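Local coordinates for protein oxidoreductase, 2OG-Fe(II) oxygenase family (Burkholderia pseudomallei, PDB 6N1F) that probably acts as an iron-dependent oxidoreductase of the 2OG-Fe(II) oxygenase family, holding its metal in a two-histidine, one-aspartate site, at residues 69-77 with 87-95; 177-185 with 192-203. All blocks are in the same frame, centred on the assembly; numbering follows the deposited sequence.

Interaction 1 of 2, residues 69-77 with 87-95; sequences QARLPEEPV and DIYVRRIMV
Arg91 and Glu74 meet because both chains run out extended: Arg91 stays straight from CG to NE, and Glu74 sets CG opposite its backbone N (chi1 -158°). Their flat ends stack, carboxylate and guanidinium planes 16° apart, with Glu74 OE1 over one face and the carbonyl O of Gln69 over the other. No N-H of Arg91 points at OE1; OE1 and Arg91 NE, 3.7 Å apart, form a long, purely electrostatic pair. Arg91 NH1 gives a bent hydrogen bond of 2.9 Å to OE1 of Gln69, in helix 59-70, the donor tilted out of the amide plane, and NE adds a weak one to the carbonyl O of Leu72. On the Val90 side of the hairpin, Glu75 bends at chi2, and Arg92 NE meets Glu75 OE2 from above the carboxylate plane, 2.6 Å away, in a salt bridge. The backbones pair antiparallel: Glu75 and Val90 exchange bonds, and Val77 N reaches Ile88 O at 2.9 Å. Beside them Pro76 CB rests 3.8 Å from Tyr89 CE1. Salt bridges and arginine hydrogen bonds thus add to the few backbone bonds of this short edge strand, and the guanidinium groups would probably stabilise both glutamates as carboxylates.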
loop_
_atom_site.group_PDB
_atom_site.type_symbol
_atom_site.label_atom_id
_atom_site.label_comp_id
_atom_site.label_asym_id
_atom_site.label_seq_id
_atom_site.Cartn_x
_atom_site.Cartn_y
_atom_site.Cartn_z
ATOM N N GLN A 69 -5.180 4.121 14.237
ATOM C CA GLN A 69 -6.192 3.963 13.193
ATOM C C GLN A 69 -7.526 3.496 13.772
ATOM O O GLN A 69 -8.593 3.862 13.254
ATOM C CB GLN A 69 -5.685 3.011 12.100
ATOM C CG GLN A 69 -5.282 1.633 12.579
ATOM C CD GLN A 69 -6.452 0.682 12.613
ATOM O OE1 GLN A 69 -7.410 0.843 11.854
ATOM N NE2 GLN A 69 -6.397 -0.302 13.505
ATOM N N ALA A 70 -7.490 2.730 14.865
ATOM C CA ALA A 70 -8.722 2.312 15.525
ATOM C C ALA A 70 -9.614 3.505 15.868
ATOM O O ALA A 70 -10.843 3.423 15.760
ATOM C CB ALA A 70 -8.384 1.509 16.783
ATOM N N ARG A 71 -9.010 4.628 16.271
ATOM C CA ARG A 71 -9.750 5.830 16.654
ATOM C C ARG A 71 -10.441 6.511 15.482
ATOM O O ARG A 71 -11.254 7.411 15.706
ATOM C CB ARG A 71 -8.814 6.839 17.324
ATOM C CG ARG A 71 -8.094 6.329 18.574
ATOM C CD ARG A 71 -7.560 7.496 19.397
ATOM N NE ARG A 71 -7.002 7.085 20.686
ATOM C CZ ARG A 71 -7.721 6.842 21.783
ATOM N NH1 ARG A 71 -9.047 6.957 21.769
ATOM N NH2 ARG A 71 -7.107 6.474 22.900
ATOM N N LEU A 72 -10.139 6.116 14.254
ATOM C CA LEU A 72 -10.657 6.774 13.069
ATOM C C LEU A 72 -12.085 6.332 12.766
ATOM O O LEU A 72 -12.508 5.241 13.162
ATOM C CB LEU A 72 -9.753 6.473 11.877
ATOM C CG LEU A 72 -8.340 7.022 12.014
ATOM C CD1 LEU A 72 -7.522 6.684 10.779
ATOM C CD2 LEU A 72 -8.402 8.513 12.206
ATOM N N PRO A 73 -12.855 7.174 12.072
ATOM C CA PRO A 73 -14.190 6.753 11.625
ATOM C C PRO A 73 -14.117 5.772 10.460
ATOM O O PRO A 73 -13.314 5.918 9.532
ATOM C CB PRO A 73 -14.855 8.069 11.203
ATOM C CG PRO A 73 -13.723 8.946 10.837
ATOM C CD PRO A 73 -12.607 8.600 11.789
ATOM N N GLU A 74 -14.991 4.776 10.509
ATOM C CA GLU A 74 -15.021 3.690 9.548
ATOM C C GLU A 74 -16.261 3.829 8.672
ATOM O O GLU A 74 -17.340 4.169 9.164
ATOM C CB GLU A 74 -15.023 2.354 10.290
ATOM C CG GLU A 74 -14.539 1.174 9.494
ATOM C CD GLU A 74 -14.223 -0.024 10.373
ATOM O OE1 GLU A 74 -13.103 -0.577 10.251
ATOM O OE2 GLU A 74 -15.095 -0.414 11.182
ATOM N N GLU A 75 -16.103 3.587 7.374
ATOM C CA GLU A 75 -17.221 3.632 6.443
ATOM C C GLU A 75 -17.173 2.419 5.528
ATOM O O GLU A 75 -16.091 1.924 5.191
ATOM C CB GLU A 75 -17.214 4.922 5.604
ATOM C CG GLU A 75 -16.042 5.054 4.642
ATOM C CD GLU A 75 -15.619 6.499 4.421
ATOM O OE1 GLU A 75 -15.614 7.282 5.398
ATOM O OE2 GLU A 75 -15.289 6.849 3.268
ATOM N N PRO A 76 -18.331 1.904 5.129
ATOM C CA PRO A 76 -18.349 0.726 4.263
ATOM C C PRO A 76 -18.047 1.094 2.820
ATOM O O PRO A 76 -18.378 2.182 2.345
ATOM C CB PRO A 76 -19.781 0.204 4.422
ATOM C CG PRO A 76 -20.580 1.430 4.689
ATOM C CD PRO A 76 -19.687 2.380 5.449
ATOM N N VAL A 77 -17.382 0.169 2.131
ATOM C CA VAL A 77 -17.018 0.344 0.726
ATOM C C VAL A 77 -17.090 -0.997 -0.015
ATOM O O VAL A 77 -17.817 -1.919 0.381
ATOM C CB VAL A 77 -15.608 0.974 0.582
ATOM C CG1 VAL A 77 -15.076 0.780 -0.828
ATOM C CG2 VAL A 77 -15.625 2.460 0.942
ATOM N N ASP A 87 -18.568 -5.737 2.826
ATOM C CA ASP A 87 -17.552 -6.619 3.382
ATOM C C ASP A 87 -16.160 -5.996 3.423
ATOM O O ASP A 87 -15.205 -6.676 3.820
ATOM C CB ASP A 87 -17.514 -7.953 2.615
ATOM C CG ASP A 87 -17.354 -7.765 1.128
ATOM O OD1 ASP A 87 -17.152 -6.607 0.702
ATOM O OD2 ASP A 87 -17.435 -8.778 0.391
ATOM N N ILE A 88 -16.018 -4.727 3.051
ATOM C CA ILE A 88 -14.779 -3.983 3.238
ATOM C C ILE A 88 -15.116 -2.665 3.916
ATOM O O ILE A 88 -16.020 -1.948 3.472
ATOM C CB ILE A 88 -14.047 -3.743 1.905
ATOM C CG1 ILE A 88 -13.622 -5.073 1.313
ATOM C CG2 ILE A 88 -12.840 -2.886 2.125
ATOM C CD1 ILE A 88 -12.784 -4.943 0.094
ATOM N N TYR A 89 -14.404 -2.358 4.999
ATOM C CA TYR A 89 -14.590 -1.126 5.753
ATOM C C TYR A 89 -13.305 -0.310 5.697
ATOM O O TYR A 89 -12.214 -0.843 5.932
ATOM C CB TYR A 89 -14.989 -1.429 7.200
ATOM C CG TYR A 89 -16.415 -1.914 7.331
ATOM C CD1 TYR A 89 -17.452 -1.026 7.572
ATOM C CD2 TYR A 89 -16.724 -3.258 7.186
ATOM C CE1 TYR A 89 -18.760 -1.463 7.684
ATOM C CE2 TYR A 89 -18.023 -3.708 7.290
ATOM C CZ TYR A 89 -19.038 -2.808 7.539
ATOM O OH TYR A 89 -20.330 -3.261 7.645
ATOM N N VAL A 90 -13.440 0.978 5.386
ATOM C CA VAL A 90 -12.319 1.847 5.047
ATOM C C VAL A 90 -12.249 2.988 6.057
ATOM O O VAL A 90 -13.267 3.628 6.353
ATOM C CB VAL A 90 -12.451 2.377 3.605
ATOM C CG1 VAL A 90 -11.354 3.370 3.281
ATOM C CG2 VAL A 90 -12.394 1.214 2.621
ATOM N N ARG A 91 -11.050 3.231 6.589
ATOM C CA ARG A 91 -10.763 4.365 7.467
ATOM C C ARG A 91 -9.824 5.305 6.729
ATOM O O ARG A 91 -8.636 5.010 6.581
ATOM C CB ARG A 91 -10.144 3.894 8.779
ATOM C CG ARG A 91 -11.160 3.409 9.768
ATOM C CD ARG A 91 -10.560 2.418 10.737
ATOM N NE ARG A 91 -11.410 2.250 11.911
ATOM C CZ ARG A 91 -11.206 1.344 12.858
ATOM N NH1 ARG A 91 -10.182 0.517 12.765
ATOM N NH2 ARG A 91 -12.025 1.267 13.901
ATOM N N ARG A 92 -10.350 6.426 6.262
ATOM C CA ARG A 92 -9.564 7.315 5.425
ATOM C C ARG A 92 -8.631 8.183 6.262
ATOM O O ARG A 92 -8.988 8.663 7.340
ATOM C CB ARG A 92 -10.483 8.185 4.573
ATOM C CG ARG A 92 -11.468 7.374 3.794
ATOM C CD ARG A 92 -12.032 8.131 2.617
ATOM N NE ARG A 92 -13.051 7.324 1.953
ATOM C CZ ARG A 92 -12.781 6.348 1.093
ATOM N NH1 ARG A 92 -11.522 6.067 0.781
ATOM N NH2 ARG A 92 -13.769 5.658 0.545
ATOM N N ILE A 93 -7.413 8.340 5.768
ATOM C CA ILE A 93 -6.427 9.242 6.335
ATOM C C ILE A 93 -6.193 10.435 5.418
ATOM O O ILE A 93 -6.213 11.588 5.853
ATOM C CB ILE A 93 -5.109 8.487 6.615
ATOM C CG1 ILE A 93 -5.271 7.590 7.852
ATOM C CG2 ILE A 93 -3.953 9.462 6.792
ATOM C CD1 ILE A 93 -4.608 6.194 7.744
HETATM N N MSE A 94 -6.003 10.170 4.135
HETATM C CA MSE A 94 -5.877 11.204 3.128
HETATM C C MSE A 94 -6.664 10.859 1.864
HETATM O O MSE A 94 -6.566 9.729 1.378
HETATM C CB MSE A 94 -4.417 11.392 2.796
HETATM C CG MSE A 94 -4.162 12.273 1.636
HETATM SE SE MSE A 94 -2.415 13.034 1.925
HETATM C CE MSE A 94 -2.886 14.431 3.182
ATOM N N VAL A 95 -7.426 11.822 1.332
ATOM C CA VAL A 95 -8.240 11.616 0.139
ATOM C C VAL A 95 -7.630 12.392 -1.024
ATOM O O VAL A 95 -6.916 13.380 -0.841
ATOM C CB VAL A 95 -9.712 12.033 0.356
ATOM C CG1 VAL A 95 -10.322 11.293 1.533
ATOM C CG2 VAL A 95 -9.817 13.529 0.553
#

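Interaction 2 of 2, residues 177-185 with 192-203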
loop_
_atom_site.group_PDB
_atom_site.type_symbol
_atom_site.label_atom_id
_atom_site.label_comp_id
_atom_site.label_asym_id
_atom_site.label_seq_id
_atom_site.Cartn_x
_atom_site.Cartn_y
_atom_site.Cartn_z
ATOM N N ASP A 177 -6.439 -16.153 6.331
ATOM C CA ASP A 177 -6.200 -17.039 5.201
ATOM C C ASP A 177 -6.572 -16.332 3.905
ATOM O O ASP A 177 -7.335 -15.361 3.900
ATOM C CB ASP A 177 -7.002 -18.337 5.339
ATOM C CG ASP A 177 -6.594 -19.146 6.549
ATOM O OD1 ASP A 177 -5.563 -18.803 7.162
ATOM O OD2 ASP A 177 -7.303 -20.112 6.894
ATOM N N GLY A 178 -6.025 -16.833 2.799
ATOM C CA GLY A 178 -6.266 -16.198 1.515
ATOM C C GLY A 178 -5.742 -14.774 1.491
ATOM O O GLY A 178 -4.734 -14.437 2.122
ATOM N N GLY A 179 -6.440 -13.916 0.747
ATOM C CA GLY A 179 -6.083 -12.504 0.724
ATOM C C GLY A 179 -4.752 -12.182 0.076
ATOM O O GLY A 179 -4.104 -11.190 0.453
ATOM N N GLU A 180 -4.320 -12.981 -0.895
ATOM C CA GLU A 180 -3.057 -12.693 -1.554
ATOM C C GLU A 180 -3.154 -11.435 -2.414
ATOM O O GLU A 180 -4.165 -11.164 -3.067
ATOM C CB GLU A 180 -2.599 -13.870 -2.402
ATOM C CG GLU A 180 -2.320 -15.148 -1.617
ATOM C CD GLU A 180 -3.558 -15.997 -1.456
ATOM O OE1 GLU A 180 -4.648 -15.501 -1.827
ATOM O OE2 GLU A 180 -3.447 -17.152 -0.974
ATOM N N PHE A 181 -2.087 -10.656 -2.392
ATOM C CA PHE A 181 -1.934 -9.535 -3.298
ATOM C C PHE A 181 -1.310 -10.070 -4.585
ATOM O O PHE A 181 -0.188 -10.587 -4.561
ATOM C CB PHE A 181 -1.068 -8.464 -2.631
ATOM C CG PHE A 181 -0.837 -7.289 -3.475
ATOM C CD1 PHE A 181 -1.814 -6.321 -3.601
ATOM C CD2 PHE A 181 0.350 -7.148 -4.175
ATOM C CE1 PHE A 181 -1.611 -5.231 -4.416
ATOM C CE2 PHE A 181 0.561 -6.052 -4.974
ATOM C CZ PHE A 181 -0.426 -5.096 -5.101
ATOM N N VAL A 182 -2.044 -9.988 -5.700
ATOM C CA VAL A 182 -1.604 -10.564 -6.965
ATOM C C VAL A 182 -1.453 -9.466 -8.005
ATOM O O VAL A 182 -2.407 -8.729 -8.277
ATOM C CB VAL A 182 -2.578 -11.637 -7.465
ATOM C CG1 VAL A 182 -2.020 -12.277 -8.710
ATOM C CG2 VAL A 182 -2.814 -12.672 -6.371
ATOM N N VAL A 183 -0.269 -9.403 -8.623
ATOM C CA VAL A 183 0.048 -8.489 -9.715
ATOM C C VAL A 183 0.059 -9.264 -11.021
ATOM O O VAL A 183 0.611 -10.373 -11.093
ATOM C CB VAL A 183 1.414 -7.810 -9.493
ATOM C CG1 VAL A 183 1.692 -6.796 -10.591
ATOM C CG2 VAL A 183 1.487 -7.180 -8.123
ATOM N N HIS A 184 -0.512 -8.660 -12.068
ATOM C CA HIS A 184 -0.648 -9.262 -13.392
ATOM C C HIS A 184 0.070 -8.424 -14.448
ATOM O O HIS A 184 -0.572 -7.762 -15.277
ATOM C CB HIS A 184 -2.122 -9.417 -13.759
ATOM C CG HIS A 184 -2.866 -10.360 -12.867
ATOM N ND1 HIS A 184 -3.212 -11.631 -13.262
ATOM C CD2 HIS A 184 -3.316 -10.225 -11.600
ATOM C CE1 HIS A 184 -3.849 -12.239 -12.280
ATOM N NE2 HIS A 184 -3.928 -11.408 -11.259
ATOM N N PRO A 185 1.398 -8.457 -14.471
ATOM C CA PRO A 185 2.127 -7.725 -15.513
ATOM C C PRO A 185 1.844 -8.308 -16.889
ATOM O O PRO A 185 1.702 -9.522 -17.051
ATOM C CB PRO A 185 3.593 -7.911 -15.119
ATOM C CG PRO A 185 3.606 -9.180 -14.351
ATOM C CD PRO A 185 2.291 -9.281 -13.641
ATOM N N VAL A 192 2.417 -13.554 -7.081
ATOM C CA VAL A 192 1.555 -13.769 -5.924
ATOM C C VAL A 192 2.334 -13.463 -4.653
ATOM O O VAL A 192 3.419 -14.019 -4.437
ATOM C CB VAL A 192 1.022 -15.214 -5.887
ATOM C CG1 VAL A 192 0.144 -15.427 -4.649
ATOM C CG2 VAL A 192 0.258 -15.520 -7.144
ATOM N N PHE A 193 1.759 -12.622 -3.791
ATOM C CA PHE A 193 2.380 -12.234 -2.529
ATOM C C PHE A 193 1.398 -12.509 -1.407
ATOM O O PHE A 193 0.307 -11.933 -1.390
ATOM C CB PHE A 193 2.775 -10.751 -2.520
ATOM C CG PHE A 193 3.803 -10.396 -3.544
ATOM C CD1 PHE A 193 5.133 -10.269 -3.194
ATOM C CD2 PHE A 193 3.433 -10.189 -4.863
ATOM C CE1 PHE A 193 6.071 -9.946 -4.155
ATOM C CE2 PHE A 193 4.355 -9.876 -5.819
ATOM C CZ PHE A 193 5.689 -9.753 -5.465
ATOM N N ALA A 194 1.794 -13.377 -0.476
ATOM C CA ALA A 194 1.046 -13.658 0.742
ATOM C C ALA A 194 1.647 -12.845 1.880
ATOM O O ALA A 194 2.781 -13.121 2.284
ATOM C CB ALA A 194 1.103 -15.146 1.071
ATOM N N PRO A 195 0.970 -11.853 2.404
ATOM C CA PRO A 195 1.629 -10.968 3.365
ATOM C C PRO A 195 1.311 -11.386 4.781
ATOM O O PRO A 195 0.233 -11.919 5.047
ATOM C CB PRO A 195 1.034 -9.597 3.030
ATOM C CG PRO A 195 -0.379 -9.939 2.639
ATOM C CD PRO A 195 -0.356 -11.342 2.024
ATOM N N ALA A 196 2.247 -11.165 5.690
ATOM C CA ALA A 196 2.030 -11.413 7.101
ATOM C C ALA A 196 2.066 -10.086 7.842
ATOM O O ALA A 196 2.391 -9.035 7.278
ATOM C CB ALA A 196 3.077 -12.390 7.652
ATOM N N TYR A 197 1.708 -10.139 9.117
ATOM C CA TYR A 197 1.751 -8.943 9.945
ATOM C C TYR A 197 3.116 -8.288 9.853
ATOM O O TYR A 197 4.146 -8.957 9.947
ATOM C CB TYR A 197 1.447 -9.279 11.409
ATOM C CG TYR A 197 1.499 -8.037 12.275
ATOM C CD1 TYR A 197 0.444 -7.145 12.284
ATOM C CD2 TYR A 197 2.616 -7.741 13.044
ATOM C CE1 TYR A 197 0.478 -6.011 13.058
ATOM C CE2 TYR A 197 2.662 -6.602 13.830
ATOM C CZ TYR A 197 1.587 -5.740 13.827
ATOM O OH TYR A 197 1.614 -4.604 14.588
ATOM N N GLY A 198 3.129 -6.975 9.674
ATOM C CA GLY A 198 4.384 -6.271 9.664
ATOM C C GLY A 198 5.109 -6.250 8.338
ATOM O O GLY A 198 6.062 -5.476 8.197
ATOM N N THR A 199 4.712 -7.073 7.363
ATOM C CA THR A 199 5.321 -6.951 6.049
ATOM C C THR A 199 4.767 -5.732 5.322
ATOM O O THR A 199 3.703 -5.201 5.646
ATOM C CB THR A 199 5.092 -8.195 5.175
ATOM O OG1 THR A 199 3.700 -8.319 4.854
ATOM C CG2 THR A 199 5.594 -9.467 5.858
ATOM N N VAL A 200 5.514 -5.303 4.309
ATOM C CA VAL A 200 5.229 -4.106 3.534
ATOM C C VAL A 200 5.454 -4.449 2.069
ATOM O O VAL A 200 6.524 -4.944 1.697
ATOM C CB VAL A 200 6.135 -2.929 3.960
ATOM C CG1 VAL A 200 5.903 -1.726 3.076
ATOM C CG2 VAL A 200 5.909 -2.583 5.431
ATOM N N ILE A 201 4.451 -4.200 1.240
ATOM C CA ILE A 201 4.552 -4.427 -0.194
ATOM C C ILE A 201 4.733 -3.067 -0.858
ATOM O O ILE A 201 4.073 -2.091 -0.481
ATOM C CB ILE A 201 3.314 -5.189 -0.728
ATOM C CG1 ILE A 201 3.262 -6.590 -0.103
ATOM C CG2 ILE A 201 3.319 -5.296 -2.282
ATOM C CD1 ILE A 201 1.949 -7.398 -0.329
ATOM N N VAL A 202 5.686 -2.979 -1.779
ATOM C CA VAL A 202 5.890 -1.794 -2.602
ATOM C C VAL A 202 5.696 -2.237 -4.035
ATOM O O VAL A 202 6.257 -3.256 -4.451
ATOM C CB VAL A 202 7.285 -1.175 -2.404
ATOM C CG1 VAL A 202 7.404 0.105 -3.217
ATOM C CG2 VAL A 202 7.549 -0.894 -0.926
ATOM N N THR A 203 4.860 -1.527 -4.774
ATOM C CA THR A 203 4.576 -1.986 -6.123
ATOM C C THR A 203 4.399 -0.791 -7.044
ATOM O O THR A 203 3.969 0.284 -6.617
ATOM C CB THR A 203 3.347 -2.932 -6.147
ATOM O OG1 THR A 203 3.091 -3.334 -7.495
ATOM C CG2 THR A 203 2.111 -2.264 -5.595
#
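Phe181 is the packed centre of this contact. Its backbone pairs with Phe193, Phe181 N to Phe193 O and Phe193 N to Phe181 O both at 2.9 Å, closing the antiparallel hairpin of strands 181-184 and 191-193. With CG anti to the backbone N (chi1 179°), its ring drops from that layer toward strand 200-204, where CE2 lies 3.9 Å from Ile201 CG2 and CZ meets Thr203 CG2 at 3.8 Å, the threonine coming from the opposite direction. Strand segments 181-184 and 200-203 run 15° from parallel with axes 10.5 Å apart, the spacing of two facing sheets, as in the double-stranded beta-helix of this family. Phe193 turns its ring so that Phe181 O sits at its edge, in the plane, and stacks on Phe29.

The other side of the hairpin is looser. Val182 CG2 and Val192 CG2 stay 4.3 Å apart, and Glu180 lays only its CB and CG along Val192 CG1 while its carboxylate leads away to a long, weak ion pair with Arg215. Ala194 is exposed, and the chain leaves through the type II turn from Ala196 to Thr199.

Thr203 OG1 hydrogen-bonds to Thr48. The Phe181 side chain comes to about 6 Å from the iron, and its ring meets that of the iron ligand His209. Phe181 thus gives His209 an apolar neighbour, consistent with a second-shell role in positioning it.

From the N terminus, the chain leaves helix 59-70 and enters strand 75-76; interaction 1 then closes the hairpin whose connection is largely unmodelled (78-85 are missing), by pairing with strand 88-92. Only much later does interaction 2 close its own shorter hairpin between strands 181-184 and 191-193, before the chain crosses to strand 200-204. The two are in series, neither enclosing nor crossing the other, with centres about 20 Å apart. They share the seven-stranded sheet: interaction 1 lies at its 75-76 edge, while interaction 2 joins strand 200-204, next to the opposite edge strand 48-51, to the four-stranded sheet that faces it and carries His209.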